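Local structure of benzoate 1,2-dioxygenase beta subunit (Burkholderia mallei ATCC 23344, 3E99) at residues Arg19-Asp23 with Lys24-Ala28. The protein is the beta subunit of benzoate 1,2-dioxygenase, a ring-hydroxylating enzyme that dihydroxylates benzoate, and probably has a structural role beside the catalytic alpha subunit. Sequence-based numbering, arbitrary orientation.
Sequences RLLDD and KAWDA
Leu20 reaches from the last turn of helix 7-22 to the start of helix 26-30 and spreads its two methyls over a pair of alanines. CD2 meets Ala25 CB at 3.9 Å. CD1 lies against Ala28, touching its CB and coming within 3.6 Å of its carbonyl O. With CG anti to the carbonyl carbon (chi1 -63°), the fork of Leu20 faces the new helix, and Cys32 and Trp29 also pack on it. Leu21 and Trp26 cross at about a right angle: Leu21 CD2 touches the indole at its edge, near the ring plane, 3.9 Å from CZ3. Over one face of that ring, offset toward the rim, sits Lys24 O. Tyr162 touches both Leu21 and Trp26, and Val73 and Ile76 of helix 66-82 pack on the indole. Lys24 turns the chain with positive phi (60°). Ala25 N donates to Leu20 O over 2.9 Å, with the C=O pointing almost straight at the donor, whereas Lys24 N reaches Leu21 O from above the carbonyl plane at 3.1 Å. A water also donates to Leu21 O and accepts from Lys24 NZ at 2.7 Å, a bridge that the bend at chi4 (-81°) helps to close; the ammonium is held further by Thr88 O. The paired bonds and Lys24 in the left-handed backbone conformation form a Schellman motif, ending helix 7-22 and leading through the N-cap residue Ala25 into helix 26-30 of this NTF2-like fold.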
ATOM      1  N   ARG A  19       5.174  10.944   6.725  1.00 22.83           N
ATOM      2  CA  ARG A  19       5.404  12.081   5.842  1.00 22.54           C
ATOM      3  C   ARG A  19       6.512  12.997   6.360  1.00 24.76           C
ATOM      4  O   ARG A  19       7.332  13.525   5.575  1.00 23.67           O
ATOM      5  CB  ARG A  19       4.123  12.915   5.619  1.00 24.71           C
ATOM      6  CG  ARG A  19       4.354  14.208   4.839  1.00 25.22           C
ATOM      7  CD  ARG A  19       3.072  14.807   4.368  1.00 27.79           C
ATOM      8  NE  ARG A  19       2.067  14.879   5.403  1.00 23.03           N
ATOM      9  CZ  ARG A  19       2.027  15.780   6.377  1.00 30.55           C
ATOM     10  NH1 ARG A  19       2.949  16.708   6.484  1.00 28.03           N
ATOM     11  NH2 ARG A  19       1.020  15.780   7.228  1.00 30.19           N
ATOM     12  N   LEU A  20       6.554  13.210   7.674  1.00 23.91           N
ATOM     13  CA  LEU A  20       7.574  14.103   8.218  1.00 23.39           C
ATOM     14  C   LEU A  20       9.003  13.554   7.964  1.00 22.49           C
ATOM     15  O   LEU A  20       9.932  14.334   7.732  1.00 25.91           O
ATOM     16  CB  LEU A  20       7.303  14.410   9.697  1.00 26.84           C
ATOM     17  CG  LEU A  20       5.978  15.165   9.895  1.00 26.00           C
ATOM     18  CD1 LEU A  20       5.660  15.298  11.376  1.00 19.72           C
ATOM     19  CD2 LEU A  20       5.937  16.525   9.189  1.00 29.68           C
ATOM     20  N   LEU A  21       9.164  12.238   7.932  1.00 20.54           N
ATOM     21  CA  LEU A  21      10.433  11.614   7.553  1.00 20.26           C
ATOM     22  C   LEU A  21      10.696  11.762   6.072  1.00 21.74           C
ATOM     23  O   LEU A  21      11.797  12.094   5.650  1.00 24.28           O
ATOM     24  CB  LEU A  21      10.456  10.104   7.898  1.00 21.36           C
ATOM     25  CG  LEU A  21      10.490   9.714   9.348  1.00 24.66           C
ATOM     26  CD1 LEU A  21      10.197   8.211   9.517  1.00 23.06           C
ATOM     27  CD2 LEU A  21      11.852  10.116   9.926  1.00 23.26           C
ATOM     28  N   ASP A  22       9.683  11.494   5.262  1.00 23.73           N
ATOM     29  CA  ASP A  22       9.879  11.545   3.818  1.00 21.88           C
ATOM     30  C   ASP A  22      10.207  12.968   3.374  1.00 23.76           C
ATOM     31  O   ASP A  22      10.956  13.151   2.421  1.00 22.84           O
ATOM     32  CB  ASP A  22       8.664  11.058   3.052  1.00 20.78           C
ATOM     33  CG  ASP A  22       8.422   9.559   3.209  1.00 26.00           C
ATOM     34  OD1 ASP A  22       9.376   8.802   3.437  1.00 19.45           O
ATOM     35  OD2 ASP A  22       7.263   9.140   3.026  1.00 20.38           O
ATOM     36  N   ASP A  23       9.670  13.938   4.079  1.00 24.02           N
ATOM     37  CA  ASP A  23       9.890  15.355   3.750  1.00 27.08           C
ATOM     38  C   ASP A  23      11.021  16.014   4.556  1.00 25.60           C
ATOM     39  O   ASP A  23      11.243  17.212   4.435  1.00 24.85           O
ATOM     40  CB  ASP A  23       8.610  16.132   3.909  1.00 24.08           C
ATOM     41  CG  ASP A  23       7.601  15.860   2.774  1.00 28.45           C
ATOM     42  OD1 ASP A  23       7.979  15.267   1.735  1.00 32.41           O
ATOM     43  OD2 ASP A  23       6.412  16.203   2.979  1.00 28.85           O
ATOM     44  N   LYS A  24      11.739  15.214   5.353  1.00 23.44           N
ATOM     45  CA  LYS A  24      12.927  15.611   6.080  1.00 23.89           C
ATOM     46  C   LYS A  24      12.689  16.734   7.068  1.00 22.41           C
ATOM     47  O   LYS A  24      13.587  17.551   7.329  1.00 23.11           O
ATOM     48  CB  LYS A  24      14.047  15.895   5.079  1.00 26.15           C
ATOM     49  CG  LYS A  24      14.094  14.724   4.053  1.00 29.04           C
ATOM     50  CD  LYS A  24      15.327  14.583   3.269  1.00 36.83           C
ATOM     51  CE  LYS A  24      15.243  13.362   2.309  1.00 39.88           C
ATOM     52  NZ  LYS A  24      15.543  12.041   2.975  1.00 48.52           N
ATOM     53  N   ALA A  25      11.486  16.724   7.639  1.00 23.33           N
ATOM     54  CA  ALA A  25      11.039  17.672   8.661  1.00 22.79           C
ATOM     55  C   ALA A  25      11.355  17.071  10.037  1.00 23.75           C
ATOM     56  O   ALA A  25      10.462  16.629  10.756  1.00 23.40           O
ATOM     57  CB  ALA A  25       9.529  17.891   8.534  1.00 22.86           C
ATOM     58  N   TRP A  26      12.627  17.085  10.410  1.00 22.45           N
ATOM     59  CA  TRP A  26      13.117  16.213  11.498  1.00 21.34           C
ATOM     60  C   TRP A  26      12.592  16.645  12.853  1.00 22.05           C
ATOM     61  O   TRP A  26      12.228  15.812  13.650  1.00 24.74           O
ATOM     62  CB  TRP A  26      14.660  16.177  11.533  1.00 19.66           C
ATOM     63  CG  TRP A  26      15.301  15.915  10.277  1.00 23.32           C
ATOM     64  CD1 TRP A  26      16.141  16.754   9.594  1.00 26.35           C
ATOM     65  CD2 TRP A  26      15.200  14.726   9.495  1.00 29.22           C
ATOM     66  NE1 TRP A  26      16.558  16.167   8.440  1.00 22.69           N
ATOM     67  CE2 TRP A  26      16.004  14.913   8.355  1.00 23.89           C
ATOM     68  CE3 TRP A  26      14.520  13.513   9.652  1.00 22.38           C
ATOM     69  CZ2 TRP A  26      16.127  13.947   7.366  1.00 23.33           C
ATOM     70  CZ3 TRP A  26      14.632  12.549   8.659  1.00 25.27           C
ATOM     71  CH2 TRP A  26      15.428  12.783   7.519  1.00 23.89           C
ATOM     72  N   ASP A  27      12.536  17.969  13.115  1.00 24.17           N
ATOM     73  CA  ASP A  27      12.001  18.465  14.386  1.00 23.63           C
ATOM     74  C   ASP A  27      10.515  18.194  14.553  1.00 23.03           C
ATOM     75  O   ASP A  27      10.074  17.796  15.616  1.00 23.40           O
ATOM     76  CB  ASP A  27      12.286  19.965  14.564  1.00 26.03           C
ATOM     77  CG  ASP A  27      13.756  20.274  14.607  1.00 29.60           C
ATOM     78  OD1 ASP A  27      14.563  19.338  14.804  1.00 26.65           O
ATOM     79  OD2 ASP A  27      14.101  21.460  14.458  1.00 30.90           O
ATOM     80  N   ALA A  28       9.736  18.427  13.515  1.00 24.00           N
ATOM     81  CA  ALA A  28       8.295  18.090  13.533  1.00 22.23           C
ATOM     82  C   ALA A  28       8.063  16.580  13.755  1.00 20.50           C
ATOM     83  O   ALA A  28       7.154  16.162  14.504  1.00 21.72           O
ATOM     84  CB  ALA A  28       7.632  18.566  12.228  1.00 25.32           C
TER
HETATM   85  O   HOH W   1      13.560  10.750   4.223  1.00 26.69           O